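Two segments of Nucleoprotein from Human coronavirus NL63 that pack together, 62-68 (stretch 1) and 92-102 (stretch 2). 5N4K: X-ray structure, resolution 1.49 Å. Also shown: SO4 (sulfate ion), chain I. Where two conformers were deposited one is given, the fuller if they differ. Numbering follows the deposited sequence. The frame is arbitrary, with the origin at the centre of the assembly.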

ATOM      1  N   GLN A  62       2.658  -7.562  20.521  1.00 10.76           N
ATOM      2  CA  GLN A  62       1.388  -8.043  19.953  1.00 11.14           C
ATOM      3  C   GLN A  62       0.532  -6.827  19.570  1.00 10.44           C
ATOM      4  O   GLN A  62      -0.467  -6.471  20.151  1.00 10.70           O
ATOM      5  N   ILE A  63       0.999  -6.154  18.500  1.00 10.14           N
ATOM      6  CA  ILE A  63       0.476  -4.846  18.107  1.00 10.15           C
ATOM      7  C   ILE A  63       0.852  -4.618  16.613  1.00  9.95           C
ATOM      8  O   ILE A  63       1.958  -4.972  16.198  1.00 10.82           O
ATOM      9  N   GLY A  64      -0.048  -3.971  15.877  1.00  9.45           N
ATOM     10  CA  GLY A  64       0.265  -3.659  14.503  1.00  9.69           C
ATOM     11  C   GLY A  64      -0.951  -3.163  13.813  1.00 10.16           C
ATOM     12  O   GLY A  64      -1.810  -2.488  14.370  1.00  9.32           O
ATOM     13  N   TYR A  65      -1.006  -3.474  12.500  1.00  9.53           N
ATOM     14  CA  TYR A  65      -2.115  -2.988  11.673  1.00  9.57           C
ATOM     15  C   TYR A  65      -2.504  -3.980  10.582  1.00  8.94           C
ATOM     16  O   TYR A  65      -1.673  -4.794  10.163  1.00 10.06           O
ATOM     17  N   TRP A  66      -3.753  -3.837  10.164  1.00  9.06           N
ATOM     18  CA  TRP A  66      -4.288  -4.487   8.946  1.00  9.11           C
ATOM     19  C   TRP A  66      -4.346  -3.455   7.846  1.00 11.34           C
ATOM     20  O   TRP A  66      -4.889  -2.411   8.026  1.00 11.95           O
ATOM     21  N   ASN A  67      -3.755  -3.783   6.712  1.00 10.52           N
ATOM     22  CA  ASN A  67      -3.683  -2.873   5.548  1.00 11.01           C
ATOM     23  C   ASN A  67      -4.727  -3.354   4.495  1.00  9.71           C
ATOM     24  O   ASN A  67      -4.664  -4.510   4.070  1.00 11.31           O
ATOM     25  N   VAL A  68      -5.610  -2.491   4.146  1.00 11.03           N
ATOM     26  CA  VAL A  68      -6.649  -2.811   3.163  1.00 12.13           C
ATOM     27  C   VAL A  68      -6.128  -2.809   1.759  1.00 14.93           C
ATOM     28  O   VAL A  68      -5.464  -1.836   1.346  1.00 17.06           O
ATOM     29  N   GLY A  92       5.768  -1.021  13.098  1.00 10.11           N
ATOM     30  CA  GLY A  92       7.133  -0.751  12.631  1.00 10.90           C
ATOM     31  C   GLY A  92       7.647  -1.666  11.598  1.00 11.01           C
ATOM     32  O   GLY A  92       8.872  -1.640  11.312  1.00 12.40           O
ATOM     33  N   THR A  93       6.749  -2.413  10.937  1.00 10.51           N
ATOM     34  CA  THR A  93       7.076  -3.284   9.821  1.00 10.71           C
ATOM     35  C   THR A  93       6.073  -3.040   8.724  1.00 10.41           C
ATOM     36  O   THR A  93       5.131  -2.319   8.916  1.00 10.63           O
ATOM     37  N   GLY A  94       6.320  -3.687   7.578  1.00 11.41           N
ATOM     38  CA  GLY A  94       5.350  -3.649   6.457  1.00 10.25           C
ATOM     39  C   GLY A  94       5.397  -2.376   5.653  1.00 10.45           C
ATOM     40  O   GLY A  94       6.328  -1.568   5.784  1.00 13.03           O
ATOM     41  N   PRO A  95       4.415  -2.205   4.777  1.00 10.66           N
ATOM     42  CA  PRO A  95       4.341  -1.013   3.882  1.00 11.18           C
ATOM     43  C   PRO A  95       4.218   0.245   4.623  1.00 11.56           C
ATOM     44  O   PRO A  95       4.550   1.321   4.081  1.00 13.44           O
ATOM     45  N   HIS A  96       3.696   0.253   5.867  1.00 10.12           N
ATOM     46  CA  HIS A  96       3.530   1.437   6.727  1.00 10.84           C
ATOM     47  C   HIS A  96       4.414   1.341   7.948  1.00 10.76           C
ATOM     48  O   HIS A  96       4.013   1.753   9.041  1.00 10.95           O
ATOM     49  N   LYS A  97       5.680   0.933   7.733  1.00 12.33           N
ATOM     50  CA  LYS A  97       6.619   0.803   8.833  0.50 11.68           C
ATOM     51  C   LYS A  97       6.928   2.118   9.522  1.00 11.40           C
ATOM     52  O   LYS A  97       7.341   2.090  10.675  1.00 14.13           O
ATOM     53  N   ASP A  98       6.657   3.222   8.860  1.00 11.02           N
ATOM     54  CA  ASP A  98       6.903   4.595   9.238  0.50 11.75           C
ATOM     55  C   ASP A  98       5.869   5.169  10.163  1.00 12.27           C
ATOM     56  O   ASP A  98       6.041   6.217  10.779  1.00 13.70           O
ATOM     57  N   LEU A  99       4.681   4.561  10.157  1.00 10.73           N
ATOM     58  CA  LEU A  99       3.573   5.047  10.971  1.00 11.17           C
ATOM     59  C   LEU A  99       3.713   4.675  12.437  1.00 11.23           C
ATOM     60  O   LEU A  99       4.008   3.568  12.773  1.00 12.20           O
ATOM     61  N   LYS A 100       3.442   5.673  13.283  1.00 11.22           N
ATOM     62  CA  LYS A 100       3.276   5.457  14.715  0.50 11.61           C
ATOM     63  C   LYS A 100       1.953   4.780  14.962  1.00 10.65           C
ATOM     64  O   LYS A 100       1.078   4.878  14.164  1.00 11.50           O
ATOM     65  N   PHE A 101       1.824   4.130  16.116  1.00 11.77           N
ATOM     66  CA  PHE A 101       0.592   3.431  16.406  1.00 10.99           C
ATOM     67  C   PHE A 101      -0.587   4.325  16.319  1.00 10.75           C
ATOM     68  O   PHE A 101      -0.633   5.394  17.018  1.00 12.36           O
ATOM     69  N   ARG A 102      -1.557   4.050  15.553  1.00 10.30           N
ATOM     70  CA  ARG A 102      -2.787   4.750  15.368  1.00 10.70           C
ATOM     71  C   ARG A 102      -2.694   6.060  14.603  1.00 11.89           C
ATOM     72  O   ARG A 102      -3.698   6.765  14.440  1.00 14.28           O
TER

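From Ile63 onward stretch 1 is a strand, which continues beyond Val68, and its alternation decides which side chains meet stretch 2. The CA-to-CB bonds of Ile63, Tyr65 and Asn67 point toward the other segment, whereas the side chains of Trp66 and Val68 are out of its reach. Stretch 2 has no regular helix or strand; two overlapping type I turns, Gly94 to Lys97 and His96 to Leu99, shape its middle. The contact buries 363 Å² in all, and Tyr65 has the largest share.

Tyr65 adopts chi1 = 58° (p) with chi2 = -83°, which lays the ring across the gap and delivers its hydroxyl to the start of the first turn. There OH donates to the carbonyl of Thr93 (Tyr65 OH to Thr93 O, 2.6 Å) and accepts from the backbone amide of His96 (His96 N to Tyr65 OH, 2.9 Å, N-H...acceptor angle 154°). One hydroxyl thus ties together two backbone groups three residues apart. Pro95 N also lies 3.3 Å from Tyr65 OH, but a proline nitrogen has no hydrogen to share; Pro95 CD, 3.4 Å from Tyr65 OH, sits at the edge of the tyrosine ring. Gly94 leaves room for this arrangement: an ideal CB there would point toward stretch 1 and fall 2.4 Å from Tyr65 OH, a clash. Its phi of 79° independently favours glycine.

His96, at chi1 = -58° (m) and chi2 = -66°, turns its ring edge toward the face of Tyr65 in an offset edge-to-face pair, with centroids 5.7 Å apart and planes at 64°. The same conformation brings His96 NE2 to 3.1 Å from Asn67 OD1. This hydrogen bond is weak, because the angle at the hydrogen is only 122°. Asn67 reaches it with chi1 = -161° (t) and chi2 = 39°, while Asn67 ND2 rests 3.7 Å from Pro95 CG.

At the other end the packing is apolar. Ile63 is extended, t at both chi1 and chi2, and its CD1 lies 3.7 Å from the centroid of the Phe101 ring, 10° off the normal, a CH-pi contact over the face. Ile63 CG1 also approaches Phe101 CE1 at 3.6 Å. The CA-to-CB bond of Phe101 points sideways, but chi1 = -173° (t) brings the ring nearer to stretch 1.

The CA-to-CB bond of Arg102 points away from stretch 1, and its guanidinium binds a sulfate, probably from the crystallisation liquor: Arg102 NE donates to SO4 O2 at 2.7 Å and 168°, while Arg102 NH2 makes a weak bond to SO4 O4 at 3.2 Å.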

ATOM      1  CB  GLN A  62       0.619  -8.945  20.885  1.00 12.00           C
ATOM      2  CG  GLN A  62       1.402 -10.176  21.417  1.00 12.74           C
ATOM      3  CD  GLN A  62       2.066 -10.940  20.300  1.00 14.53           C
ATOM      4  OE1 GLN A  62       1.342 -11.449  19.445  1.00 15.79           O
ATOM      5  NE2 GLN A  62       3.317 -10.996  20.283  1.00 14.33           N
ATOM      6  CB  ILE A  63       1.064  -3.750  19.040  1.00 10.59           C
ATOM      7  CG1 ILE A  63       0.520  -2.380  18.647  1.00 10.13           C
ATOM      8  CG2 ILE A  63       2.579  -3.795  19.094  1.00 10.94           C
ATOM      9  CD1 ILE A  63       0.712  -1.383  19.804  1.00 11.47           C
ATOM     10  CB  TYR A  65      -1.798  -1.569  10.997  1.00  9.23           C
ATOM     11  CG  TYR A  65      -0.538  -1.609  10.130  1.00  9.06           C
ATOM     12  CD1 TYR A  65       0.735  -1.481  10.655  1.00  9.31           C
ATOM     13  CD2 TYR A  65      -0.631  -1.829   8.750  1.00  9.17           C
ATOM     14  CE1 TYR A  65       1.890  -1.509   9.851  1.00 10.03           C
ATOM     15  CE2 TYR A  65       0.482  -1.859   7.963  1.00  9.72           C
ATOM     16  CZ  TYR A  65       1.724  -1.726   8.499  1.00  9.32           C
ATOM     17  OH  TYR A  65       2.831  -1.860   7.688  1.00  9.45           O
ATOM     18  CB  TRP A  66      -5.625  -5.102   9.223  1.00 10.15           C
ATOM     19  CG  TRP A  66      -5.626  -6.244  10.161  1.00  9.85           C
ATOM     20  CD1 TRP A  66      -5.746  -6.187  11.527  1.00 11.53           C
ATOM     21  CD2 TRP A  66      -5.463  -7.640   9.855  1.00  9.46           C
ATOM     22  NE1 TRP A  66      -5.701  -7.407  12.064  1.00 10.91           N
ATOM     23  CE2 TRP A  66      -5.507  -8.337  11.073  1.00 10.50           C
ATOM     24  CE3 TRP A  66      -5.238  -8.336   8.687  1.00 10.16           C
ATOM     25  CZ2 TRP A  66      -5.383  -9.731  11.124  1.00 10.86           C
ATOM     26  CZ3 TRP A  66      -5.093  -9.734   8.723  1.00 11.53           C
ATOM     27  CH2 TRP A  66      -5.154 -10.392   9.919  1.00 10.88           C
ATOM     28  CB  ASN A  67      -2.278  -2.922   4.930  1.00 11.98           C
ATOM     29  CG  ASN A  67      -1.992  -1.758   4.072  1.00 12.55           C
ATOM     30  OD1 ASN A  67      -2.376  -0.659   4.387  1.00 15.74           O
ATOM     31  ND2 ASN A  67      -1.291  -2.022   2.989  1.00 16.37           N
ATOM     32  CB  VAL A  68      -7.821  -1.857   3.357  1.00 13.39           C
ATOM     33  CG1 VAL A  68      -8.915  -2.040   2.283  1.00 15.84           C
ATOM     34  CG2 VAL A  68      -8.443  -1.871   4.722  1.00 14.33           C
ATOM     35  CB  THR A  93       7.095  -4.754  10.226  1.00 10.66           C
ATOM     36  OG1 THR A  93       5.733  -5.254  10.296  1.00 10.51           O
ATOM     37  CG2 THR A  93       7.812  -4.987  11.610  1.00 11.17           C
ATOM     38  CB  PRO A  95       3.144  -1.324   3.008  1.00 12.55           C
ATOM     39  CG  PRO A  95       2.284  -2.270   3.798  1.00 13.44           C
ATOM     40  CD  PRO A  95       3.261  -3.103   4.555  1.00 10.96           C
ATOM     41  CB  HIS A  96       2.068   1.647   7.108  1.00 11.13           C
ATOM     42  CG  HIS A  96       1.163   1.806   5.943  1.00 10.61           C
ATOM     43  ND1 HIS A  96       1.248   2.893   5.090  1.00 12.50           N
ATOM     44  CD2 HIS A  96       0.185   1.024   5.437  1.00 12.39           C
ATOM     45  CE1 HIS A  96       0.322   2.770   4.148  1.00 13.53           C
ATOM     46  NE2 HIS A  96      -0.346   1.673   4.350  1.00 14.66           N
ATOM     47  CB  LYS A  97       7.946   0.120   8.416  0.50 12.56           C
ATOM     48  CG  LYS A  97       8.865   0.980   7.556  0.50 13.69           C
ATOM     49  CD  LYS A  97      10.132   0.220   7.155  0.50 18.50           C
ATOM     50  CE  LYS A  97      11.075  -0.028   8.331  0.50 22.15           C
ATOM     51  NZ  LYS A  97      12.465  -0.508   8.000  0.50 26.78           N
ATOM     52  CB  ASP A  98       6.945   5.513   7.985  0.50 11.00           C
ATOM     53  CG  ASP A  98       5.580   5.559   7.225  0.50 11.86           C
ATOM     54  OD1 ASP A  98       5.020   6.670   7.152  0.50 13.86           O
ATOM     55  OD2 ASP A  98       5.100   4.589   6.643  0.50 11.47           O
ATOM     56  CB  LEU A  99       2.229   4.561  10.455  1.00 10.98           C
ATOM     57  CG  LEU A  99       1.773   5.052   9.082  1.00 11.66           C
ATOM     58  CD1 LEU A  99       0.439   4.431   8.704  1.00 12.89           C
ATOM     59  CD2 LEU A  99       1.797   6.543   8.917  1.00 12.45           C
ATOM     60  CB  LYS A 100       3.428   6.818  15.451  0.50 12.49           C
ATOM     61  CG  LYS A 100       4.744   7.589  15.189  0.50 14.88           C
ATOM     62  CD  LYS A 100       4.835   8.837  16.068  0.50 17.80           C
ATOM     63  CE  LYS A 100       6.152   9.590  15.908  0.50 21.05           C
ATOM     64  NZ  LYS A 100       6.271  10.778  16.812  0.50 25.38           N
ATOM     65  CB  PHE A 101       0.651   2.776  17.827  1.00 12.66           C
ATOM     66  CG  PHE A 101      -0.516   1.888  18.129  1.00 12.63           C
ATOM     67  CD1 PHE A 101      -0.871   0.825  17.267  1.00 12.74           C
ATOM     68  CD2 PHE A 101      -1.323   2.106  19.226  1.00 13.88           C
ATOM     69  CE1 PHE A 101      -1.916   0.004  17.539  1.00 13.23           C
ATOM     70  CE2 PHE A 101      -2.431   1.286  19.458  1.00 15.01           C
ATOM     71  CZ  PHE A 101      -2.753   0.272  18.628  1.00 14.27           C
ATOM     72  CB  ARG A 102      -3.531   4.970  16.682  1.00 11.76           C
ATOM     73  CG  ARG A 102      -4.025   3.605  17.244  1.00 12.80           C
ATOM     74  CD  ARG A 102      -4.556   3.701  18.671  1.00 15.59           C
ATOM     75  NE  ARG A 102      -5.708   4.467  18.794  1.00 16.07           N
ATOM     76  CZ  ARG A 102      -5.878   5.562  19.598  1.00 15.85           C
ATOM     77  NH1 ARG A 102      -4.869   6.092  20.276  1.00 17.55           N
ATOM     78  NH2 ARG A 102      -7.060   6.117  19.458  1.00 19.97           N
TER
HETATM   79  S   SO4 I 407      -7.995   4.178  16.145  0.50 22.06           S
HETATM   80  O1  SO4 I 407      -9.446   4.207  15.915  0.50 23.84           O
HETATM   81  O2  SO4 I 407      -7.736   3.379  17.350  0.50 25.42           O
HETATM   82  O3  SO4 I 407      -7.121   3.751  15.030  0.50 21.07           O
HETATM   83  O4  SO4 I 407      -7.590   5.592  16.322  0.50 23.83           O